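PDB 1PC6: protein ninB from Enterobacteria phage lambda, which probably acts in the initiation of genetic recombination by the phage, with functional similarities to the bacterial RecFOR proteins. Local coordinates for residues A[48-53]-A[71-76]; A[54-59]-A[125-130]; A[78-83]-A[110-115]. One frame throughout, in Å; residues are numbered along the deposited sequence.

In the fold
Helix 43-59 takes part in two of the three contacts. Its middle turns meet helix 69-80 in interaction 1, and its last turns meet 125-130 in interaction 2; their centres lie about 10 Å apart and they touch, V56 packing on W72 and W127 lying against C52. Interaction 3 joins helix 69-80 to helix 106-122, its centre again about 10 Å from that of interaction 1, and F76 and L49 bridge the two by packing on L112. Interactions 2 and 3 do not touch, their nearest atoms being about 7 Å apart. A beta-mercaptoethanol molecule sits at interaction 1 on K73 and C74, and the second subunit reaches interactions 1 and 3.

Interaction 1 of 3, residues A[48-53]-A[71-76]; sequences KLWACL and SWKCVF. With BME (beta-mercaptoethanol), chain C.
L53 and W72 bring the two backbones closest, with CA atoms 6.2 Å apart, where helix segments 48-53 and 71-76 cross almost perpendicularly at 98° with their axes 10.3 Å apart. A branched leucine suits this crossing because its two methyls serve different neighbours. CD1 of L53 rests on CB of K73 at 3.8 Å, while CD2 meets CD2 of the F76 ring at 4.0 Å. K73 contributes mainly its methylenes. Its chi1 of -171° puts CG anti to the backbone N; further out, CD lies 4.0 Å from CZ2 of W50. Methyls of L49 and L53 lie over one face of that indole, toward its rim. Beside W50 the lysine chain bends at chi3 and chi4, and NZ hydrogen-bonds to OG1 of T101 and weakly to O1 of beta-mercaptoethanol, probably from the crystallisation liquor. The reagent's S2 is joined to SG of C74 as a mixed disulfide, stretched to 2.9 Å in the model. I116 of helix 106-122 backs L49 and L53. The crossing is therefore held by apolar contact: lysine lends its aliphatic length to the interface and carries its amine past it to polar partners.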
loop_
_atom_site.group_PDB
_atom_site.type_symbol
_atom_site.label_atom_id
_atom_site.label_comp_id
_atom_site.label_asym_id
_atom_site.label_seq_id
_atom_site.Cartn_x
_atom_site.Cartn_y
_atom_site.Cartn_z
ATOM N N LYS A 48 6.537 -12.699 -0.553
ATOM C CA LYS A 48 7.004 -13.400 -1.745
ATOM C C LYS A 48 7.015 -12.441 -2.945
ATOM O O LYS A 48 8.026 -12.337 -3.645
ATOM C CB LYS A 48 6.116 -14.622 -2.036
ATOM N N LEU A 49 5.908 -11.734 -3.184
ATOM C CA LEU A 49 5.843 -10.782 -4.297
ATOM C C LEU A 49 7.001 -9.795 -4.264
ATOM O O LEU A 49 7.693 -9.593 -5.257
ATOM C CB LEU A 49 4.543 -9.976 -4.259
ATOM C CG LEU A 49 4.537 -8.686 -5.107
ATOM C CD1 LEU A 49 4.039 -8.964 -6.521
ATOM C CD2 LEU A 49 3.641 -7.654 -4.451
ATOM N N TRP A 50 7.207 -9.169 -3.116
ATOM C CA TRP A 50 8.270 -8.193 -3.005
ATOM C C TRP A 50 9.664 -8.757 -3.006
ATOM O O TRP A 50 10.616 -8.041 -3.267
ATOM C CB TRP A 50 8.052 -7.317 -1.778
ATOM C CG TRP A 50 6.916 -6.396 -1.997
ATOM C CD1 TRP A 50 5.639 -6.562 -1.572
ATOM C CD2 TRP A 50 6.918 -5.233 -2.827
ATOM N NE1 TRP A 50 4.837 -5.579 -2.092
ATOM C CE2 TRP A 50 5.600 -4.749 -2.868
ATOM C CE3 TRP A 50 7.909 -4.558 -3.546
ATOM C CZ2 TRP A 50 5.241 -3.618 -3.601
ATOM C CZ3 TRP A 50 7.554 -3.438 -4.274
ATOM C CH2 TRP A 50 6.228 -2.977 -4.296
ATOM N N ALA A 51 9.797 -10.038 -2.708
ATOM C CA ALA A 51 11.115 -10.651 -2.726
ATOM C C ALA A 51 11.454 -10.908 -4.194
ATOM O O ALA A 51 12.613 -10.816 -4.593
ATOM C CB ALA A 51 11.105 -11.950 -1.946
ATOM N N CYS A 52 10.426 -11.224 -4.985
ATOM C CA CYS A 52 10.580 -11.473 -6.418
ATOM C C CYS A 52 10.955 -10.188 -7.103
ATOM O O CYS A 52 11.991 -10.096 -7.761
ATOM C CB CYS A 52 9.274 -11.951 -7.033
ATOM S SG CYS A 52 8.745 -13.508 -6.401
ATOM N N LEU A 53 10.076 -9.203 -6.955
ATOM C CA LEU A 53 10.294 -7.897 -7.536
ATOM C C LEU A 53 11.697 -7.427 -7.165
ATOM O O LEU A 53 12.429 -6.931 -8.014
ATOM C CB LEU A 53 9.236 -6.915 -7.024
ATOM C CG LEU A 53 7.797 -7.332 -7.338
ATOM C CD1 LEU A 53 6.831 -6.249 -6.900
ATOM C CD2 LEU A 53 7.650 -7.583 -8.822
ATOM N N SER A 71 8.720 -0.037 -9.461
ATOM C CA SER A 71 8.708 0.172 -10.892
ATOM C C SER A 71 8.468 -1.146 -11.619
ATOM O O SER A 71 7.765 -1.171 -12.625
ATOM C CB SER A 71 10.036 0.791 -11.346
ATOM O OG SER A 71 10.288 2.036 -10.706
ATOM N N TRP A 72 9.046 -2.243 -11.127
ATOM C CA TRP A 72 8.847 -3.541 -11.769
ATOM C C TRP A 72 7.418 -4.050 -11.576
ATOM O O TRP A 72 6.904 -4.796 -12.415
ATOM C CB TRP A 72 9.840 -4.584 -11.245
ATOM C CG TRP A 72 11.148 -4.645 -11.999
ATOM C CD1 TRP A 72 12.373 -4.229 -11.554
ATOM C CD2 TRP A 72 11.360 -5.156 -13.322
ATOM N NE1 TRP A 72 13.329 -4.451 -12.514
ATOM C CE2 TRP A 72 12.733 -5.020 -13.609
ATOM C CE3 TRP A 72 10.522 -5.716 -14.293
ATOM C CZ2 TRP A 72 13.287 -5.426 -14.830
ATOM C CZ3 TRP A 72 11.073 -6.119 -15.503
ATOM C CH2 TRP A 72 12.443 -5.972 -15.761
ATOM N N LYS A 73 6.767 -3.655 -10.481
ATOM C CA LYS A 73 5.394 -4.098 -10.253
ATOM C C LYS A 73 4.532 -3.515 -11.369
ATOM O O LYS A 73 3.674 -4.195 -11.926
ATOM C CB LYS A 73 4.895 -3.639 -8.878
ATOM C CG LYS A 73 3.555 -4.245 -8.479
ATOM C CD LYS A 73 3.262 -4.058 -6.993
ATOM C CE LYS A 73 2.844 -2.631 -6.610
ATOM N NZ LYS A 73 1.395 -2.335 -6.837
ATOM N N CYS A 74 4.786 -2.252 -11.705
ATOM C CA CYS A 74 4.062 -1.571 -12.778
ATOM C C CYS A 74 4.183 -2.321 -14.101
ATOM O O CYS A 74 3.182 -2.696 -14.714
ATOM C CB CYS A 74 4.606 -0.153 -12.974
ATOM S SG CYS A 74 3.769 1.117 -12.042
ATOM N N VAL A 75 5.423 -2.514 -14.535
ATOM C CA VAL A 75 5.701 -3.202 -15.780
ATOM C C VAL A 75 4.980 -4.540 -15.808
ATOM O O VAL A 75 4.297 -4.877 -16.778
ATOM C CB VAL A 75 7.215 -3.447 -15.953
ATOM C CG1 VAL A 75 7.493 -4.038 -17.325
ATOM C CG2 VAL A 75 7.982 -2.150 -15.760
ATOM N N PHE A 76 5.129 -5.307 -14.737
ATOM C CA PHE A 76 4.483 -6.598 -14.695
ATOM C C PHE A 76 2.980 -6.445 -14.704
ATOM O O PHE A 76 2.306 -7.103 -15.480
ATOM C CB PHE A 76 4.949 -7.403 -13.482
ATOM C CG PHE A 76 6.293 -8.044 -13.674
ATOM C CD1 PHE A 76 6.499 -8.949 -14.707
ATOM C CD2 PHE A 76 7.361 -7.724 -12.839
ATOM C CE1 PHE A 76 7.757 -9.527 -14.915
ATOM C CE2 PHE A 76 8.625 -8.297 -13.035
ATOM C CZ PHE A 76 8.824 -9.199 -14.076
HETATM C C1 BME C . 1.103 -1.998 -9.895
HETATM C C2 BME C . 0.912 -1.306 -11.254
HETATM O O1 BME C . 2.387 -1.699 -9.385
HETATM S S2 BME C . 1.061 0.491 -11.063
#

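Interaction 2 of 3, residues A[54-59]-A[125-130]; sequences GDVSRQ and VKWSDE
D55 meets S128, and Q59, one turn on along helix 43-59, meets K126 in the connection into helix 128-140: polar side chains that suit a backbone with N-H and C=O groups to satisfy. The Q59 amide makes a two-point bond with K126: OE1 accepts from the backbone N of K126 at 2.7 Å, on a lone pair in the carbonyl plane, and NE2 donates to O of K126 at 2.6 Å. Its CG lies anti to the carbonyl carbon (chi1 -57°), the chain extended beyond. The D55 carboxylate takes both the N and OG of S128, just after the N-cap W127. Its OD1 receives the backbone N of S128 at 2.8 Å from above the carboxylate plane, and OD2 takes the hydroxyl OG at 2.8 Å on its syn lone pair.

Behind these bonds lies the packed, apolar side. CG2 of V56 is 4.1 Å from CH2 of W127, CB of D55 touches CG1 of V125, and V125 CG1 also lies over one face of the W127 indole; V56 packs on W72. On the looser, exposed side the K126 side chain adds little beyond CB, and R58, bent at chi3 with O of G54 over the centre of one guanidinium face, forms a salt bridge from NH2 to D55 OD2 at 2.8 Å, on the anti side and 30° out of the carboxylate plane. An aspartate facing the start of another helix, with an arginine beside it, probably gains from the helix dipole and the neighbouring positive charge, both favouring its ionised form.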
loop_
_atom_site.group_PDB
_atom_site.type_symbol
_atom_site.label_atom_id
_atom_site.label_comp_id
_atom_site.label_asym_id
_atom_site.label_seq_id
_atom_site.Cartn_x
_atom_site.Cartn_y
_atom_site.Cartn_z
ATOM N N GLY A 54 12.078 -7.611 -5.903
ATOM C CA GLY A 54 13.395 -7.190 -5.461
ATOM C C GLY A 54 14.506 -7.899 -6.205
ATOM O O GLY A 54 15.465 -7.268 -6.646
ATOM N N ASP A 55 14.368 -9.213 -6.353
ATOM C CA ASP A 55 15.357 -10.031 -7.044
ATOM C C ASP A 55 15.498 -9.588 -8.480
ATOM O O ASP A 55 16.606 -9.358 -8.959
ATOM C CB ASP A 55 14.953 -11.507 -7.016
ATOM C CG ASP A 55 15.113 -12.128 -5.644
ATOM O OD1 ASP A 55 14.465 -13.168 -5.373
ATOM O OD2 ASP A 55 15.895 -11.573 -4.845
ATOM N N VAL A 56 14.375 -9.483 -9.172
ATOM C CA VAL A 56 14.402 -9.054 -10.558
ATOM C C VAL A 56 15.033 -7.679 -10.612
ATOM O O VAL A 56 15.816 -7.373 -11.500
ATOM C CB VAL A 56 12.988 -8.968 -11.136
ATOM C CG1 VAL A 56 13.025 -8.290 -12.495
ATOM C CG2 VAL A 56 12.393 -10.355 -11.247
ATOM N N SER A 57 14.680 -6.859 -9.634
ATOM C CA SER A 57 15.181 -5.504 -9.532
ATOM C C SER A 57 16.684 -5.523 -9.540
ATOM O O SER A 57 17.330 -4.830 -10.319
ATOM C CB SER A 57 14.696 -4.876 -8.230
ATOM O OG SER A 57 15.204 -3.565 -8.063
ATOM N N ARG A 58 17.231 -6.330 -8.649
ATOM C CA ARG A 58 18.671 -6.460 -8.509
ATOM C C ARG A 58 19.363 -7.167 -9.666
ATOM O O ARG A 58 20.469 -6.797 -10.058
ATOM C CB ARG A 58 19.003 -7.234 -7.226
ATOM C CG ARG A 58 18.999 -6.424 -5.939
ATOM C CD ARG A 58 19.440 -7.287 -4.762
ATOM N NE ARG A 58 18.456 -8.328 -4.453
ATOM C CZ ARG A 58 17.262 -8.095 -3.906
ATOM N NH1 ARG A 58 16.899 -6.854 -3.598
ATOM N NH2 ARG A 58 16.420 -9.100 -3.676
ATOM N N GLN A 59 18.713 -8.178 -10.222
ATOM C CA GLN A 59 19.355 -8.966 -11.257
ATOM C C GLN A 59 19.165 -8.645 -12.723
ATOM O O GLN A 59 20.099 -8.786 -13.496
ATOM C CB GLN A 59 19.035 -10.442 -11.009
ATOM C CG GLN A 59 19.468 -10.895 -9.625
ATOM C CD GLN A 59 19.134 -12.337 -9.337
ATOM O OE1 GLN A 59 19.454 -13.227 -10.123
ATOM N NE2 GLN A 59 18.500 -12.582 -8.196
ATOM N N VAL A 125 17.347 -15.626 -13.172
ATOM C CA VAL A 125 17.241 -14.961 -11.891
ATOM C C VAL A 125 17.385 -15.966 -10.747
ATOM O O VAL A 125 16.722 -17.008 -10.735
ATOM C CB VAL A 125 15.868 -14.226 -11.762
ATOM C CG1 VAL A 125 15.660 -13.756 -10.330
ATOM C CG2 VAL A 125 15.808 -13.046 -12.717
ATOM N N LYS A 126 18.273 -15.666 -9.804
ATOM C CA LYS A 126 18.452 -16.517 -8.638
ATOM C C LYS A 126 17.483 -15.954 -7.602
ATOM O O LYS A 126 17.585 -14.787 -7.231
ATOM C CB LYS A 126 19.885 -16.424 -8.111
ATOM C CG LYS A 126 20.114 -17.257 -6.855
ATOM C CD LYS A 126 21.477 -16.997 -6.212
ATOM C CE LYS A 126 21.591 -17.677 -4.842
ATOM N NZ LYS A 126 21.307 -19.144 -4.906
ATOM N N TRP A 127 16.535 -16.771 -7.152
ATOM C CA TRP A 127 15.538 -16.325 -6.178
ATOM C C TRP A 127 16.062 -16.318 -4.755
ATOM O O TRP A 127 16.452 -17.354 -4.225
ATOM C CB TRP A 127 14.304 -17.203 -6.275
ATOM C CG TRP A 127 13.661 -17.108 -7.607
ATOM C CD1 TRP A 127 13.589 -18.082 -8.558
ATOM C CD2 TRP A 127 13.031 -15.950 -8.166
ATOM N NE1 TRP A 127 12.955 -17.604 -9.682
ATOM C CE2 TRP A 127 12.601 -16.296 -9.466
ATOM C CE3 TRP A 127 12.791 -14.652 -7.695
ATOM C CZ2 TRP A 127 11.940 -15.387 -10.304
ATOM C CZ3 TRP A 127 12.136 -13.750 -8.526
ATOM C CH2 TRP A 127 11.719 -14.124 -9.816
ATOM N N SER A 128 16.048 -15.133 -4.144
ATOM C CA SER A 128 16.561 -14.912 -2.787
ATOM C C SER A 128 15.793 -15.618 -1.689
ATOM O O SER A 128 16.383 -16.059 -0.691
ATOM C CB SER A 128 16.593 -13.412 -2.472
ATOM O OG SER A 128 15.279 -12.866 -2.448
ATOM N N ASP A 129 14.476 -15.704 -1.873
ATOM C CA ASP A 129 13.601 -16.334 -0.902
ATOM C C ASP A 129 13.933 -17.811 -0.774
ATOM O O ASP A 129 13.997 -18.338 0.338
ATOM C CB ASP A 129 12.145 -16.133 -1.313
ATOM C CG ASP A 129 11.251 -15.837 -0.127
ATOM O OD1 ASP A 129 11.669 -15.054 0.755
ATOM O OD2 ASP A 129 10.128 -16.377 -0.079
ATOM N N GLU A 130 14.150 -18.470 -1.911
ATOM C CA GLU A 130 14.518 -19.886 -1.918
ATOM C C GLU A 130 15.874 -20.052 -1.232
ATOM O O GLU A 130 16.124 -21.048 -0.562
ATOM C CB GLU A 130 14.669 -20.426 -3.342
ATOM C CG GLU A 130 13.411 -20.596 -4.173
ATOM C CD GLU A 130 13.746 -21.169 -5.553
ATOM O OE1 GLU A 130 12.837 -21.262 -6.416
ATOM O OE2 GLU A 130 14.931 -21.528 -5.773
#

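Interaction 3 of 3, residues A[78-83]-A[110-115]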
loop_
_atom_site.group_PDB
_atom_site.type_symbol
_atom_site.label_atom_id
_atom_site.label_comp_id
_atom_site.label_asym_id
_atom_site.label_seq_id
_atom_site.Cartn_x
_atom_site.Cartn_y
_atom_site.Cartn_z
ATOM N N ALA A 78 1.336 -4.032 -15.836
ATOM C CA ALA A 78 0.986 -3.476 -17.136
ATOM C C ALA A 78 0.806 -4.576 -18.166
ATOM O O ALA A 78 0.026 -4.432 -19.098
ATOM C CB ALA A 78 2.060 -2.512 -17.597
ATOM N N ALA A 79 1.536 -5.672 -17.994
ATOM C CA ALA A 79 1.473 -6.812 -18.915
ATOM C C ALA A 79 0.174 -7.621 -18.797
ATOM O O ALA A 79 -0.173 -8.390 -19.694
ATOM C CB ALA A 79 2.682 -7.729 -18.691
ATOM N N LEU A 80 -0.539 -7.448 -17.691
ATOM C CA LEU A 80 -1.788 -8.161 -17.478
ATOM C C LEU A 80 -3.005 -7.278 -17.728
ATOM O O LEU A 80 -3.926 -7.664 -18.459
ATOM C CB LEU A 80 -1.857 -8.727 -16.051
ATOM C CG LEU A 80 -1.007 -9.945 -15.646
ATOM C CD1 LEU A 80 -0.673 -10.789 -16.896
ATOM C CD2 LEU A 80 0.265 -9.497 -14.931
ATOM N N LYS A 81 -3.009 -6.092 -17.126
ATOM C CA LYS A 81 -4.128 -5.180 -17.288
ATOM C C LYS A 81 -3.651 -3.841 -17.829
ATOM O O LYS A 81 -2.703 -3.256 -17.297
ATOM C CB LYS A 81 -4.826 -4.988 -15.942
ATOM C CG LYS A 81 -4.506 -6.086 -14.916
ATOM C CD LYS A 81 -5.714 -6.456 -14.031
ATOM C CE LYS A 81 -6.287 -5.248 -13.282
ATOM N NZ LYS A 81 -7.701 -5.460 -12.828
ATOM N N GLN A 82 -4.309 -3.368 -18.888
ATOM C CA GLN A 82 -3.967 -2.090 -19.520
ATOM C C GLN A 82 -3.998 -0.952 -18.534
ATOM O O GLN A 82 -4.921 -0.845 -17.735
ATOM C CB GLN A 82 -4.945 -1.743 -20.634
ATOM C CG GLN A 82 -5.007 -2.741 -21.760
ATOM C CD GLN A 82 -5.396 -2.077 -23.065
ATOM O OE1 GLN A 82 -6.335 -1.278 -23.103
ATOM N NE2 GLN A 82 -4.675 -2.399 -24.143
ATOM N N GLN A 83 -2.998 -0.087 -18.607
ATOM C CA GLN A 83 -2.936 1.052 -17.708
ATOM C C GLN A 83 -4.023 2.040 -18.089
ATOM O O GLN A 83 -4.234 2.269 -19.273
ATOM C CB GLN A 83 -1.576 1.729 -17.823
ATOM C CG GLN A 83 -0.427 0.870 -17.365
ATOM C CD GLN A 83 0.837 1.671 -17.191
ATOM O OE1 GLN A 83 1.373 2.216 -18.154
ATOM N NE2 GLN A 83 1.317 1.758 -15.959
ATOM N N ALA A 110 -2.736 -14.063 -8.465
ATOM C CA ALA A 110 -2.068 -15.343 -8.634
ATOM C C ALA A 110 -1.288 -15.310 -9.962
ATOM O O ALA A 110 -0.134 -15.751 -10.027
ATOM C CB ALA A 110 -3.100 -16.464 -8.639
ATOM N N GLU A 111 -1.919 -14.769 -11.008
ATOM C CA GLU A 111 -1.301 -14.658 -12.334
ATOM C C GLU A 111 -0.092 -13.738 -12.358
ATOM O O GLU A 111 0.875 -13.994 -13.074
ATOM C CB GLU A 111 -2.315 -14.155 -13.358
ATOM C CG GLU A 111 -3.145 -15.251 -13.978
ATOM C CD GLU A 111 -4.076 -14.738 -15.054
ATOM O OE1 GLU A 111 -3.648 -13.863 -15.836
ATOM O OE2 GLU A 111 -5.231 -15.217 -15.127
ATOM N N LEU A 112 -0.164 -12.661 -11.580
ATOM C CA LEU A 112 0.918 -11.693 -11.496
ATOM C C LEU A 112 2.172 -12.392 -11.026
ATOM O O LEU A 112 3.243 -12.234 -11.612
ATOM C CB LEU A 112 0.552 -10.579 -10.516
ATOM C CG LEU A 112 1.684 -9.662 -10.043
ATOM C CD1 LEU A 112 2.502 -9.187 -11.234
ATOM C CD2 LEU A 112 1.100 -8.490 -9.274
ATOM N N LEU A 113 2.026 -13.166 -9.960
ATOM C CA LEU A 113 3.140 -13.910 -9.386
ATOM C C LEU A 113 3.709 -14.918 -10.380
ATOM O O LEU A 113 4.918 -15.179 -10.395
ATOM C CB LEU A 113 2.689 -14.641 -8.110
ATOM C CG LEU A 113 2.541 -13.859 -6.797
ATOM C CD1 LEU A 113 1.963 -14.763 -5.738
ATOM C CD2 LEU A 113 3.893 -13.338 -6.336
ATOM N N GLU A 114 2.830 -15.491 -11.200
ATOM C CA GLU A 114 3.238 -16.470 -12.209
ATOM C C GLU A 114 4.066 -15.747 -13.273
ATOM O O GLU A 114 5.132 -16.222 -13.695
ATOM C CB GLU A 114 1.991 -17.134 -12.846
ATOM N N LEU A 115 3.565 -14.591 -13.694
ATOM C CA LEU A 115 4.255 -13.792 -14.683
ATOM C C LEU A 115 5.655 -13.471 -14.163
ATOM O O LEU A 115 6.662 -13.786 -14.812
ATOM C CB LEU A 115 3.495 -12.498 -14.937
ATOM C CG LEU A 115 4.096 -11.652 -16.055
ATOM C CD1 LEU A 115 4.247 -12.490 -17.302
ATOM C CD2 LEU A 115 3.210 -10.459 -16.318
#
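L80 and L115 reach toward each other tip to tip, CD2 of one meeting CD2 of the other at 3.4 Å. L115 has CG anti to its backbone N (chi1 -175°), and its CD2 methyl serves a second neighbour as well, CB of A79 at 3.7 Å. The alanine suits this place because it offers a single methyl, small enough to sit beside L80 against the same L115 methyl. L80, by contrast, has CG anti to its carbonyl carbon (chi1 -73°) and divides its branches over the opposing helix. CD2 comes within 4.1 Å of CA of L112 and also approaches CD1 of that residue at 4.3 Å, while CD1 lies 3.9 Å from CD2 of L115, with OE1 of E111 only loosely near on the exposed side. E111, L112 and L115 thus present one flank of helix 106-122 to the leucine, and the backbones stay well separated, with CA atoms of L80 and L112 7.5 Å apart.

The chain passes here from helix 69-80 toward the antiparallel hairpin of strands 84-87 and 94-97, so the contact joins the end of helix 69-80, just before the hairpin, to helix 106-122. K81 adds a charged link close by, its NZ forming a salt bridge with OE1 of E108 on the same helix. Q83 turns to the dimer instead: its OE1 accepts a hydrogen bond from N of V96 of the second subunit, and L89 of that subunit packs on A79. On the inner side L112 is buried, its apolar branches suiting a place among L80, F76 from helix 69-80, L49 from helix 43-59 and M104 from a loop. L115, which also packs on F76, lies nearer the surface.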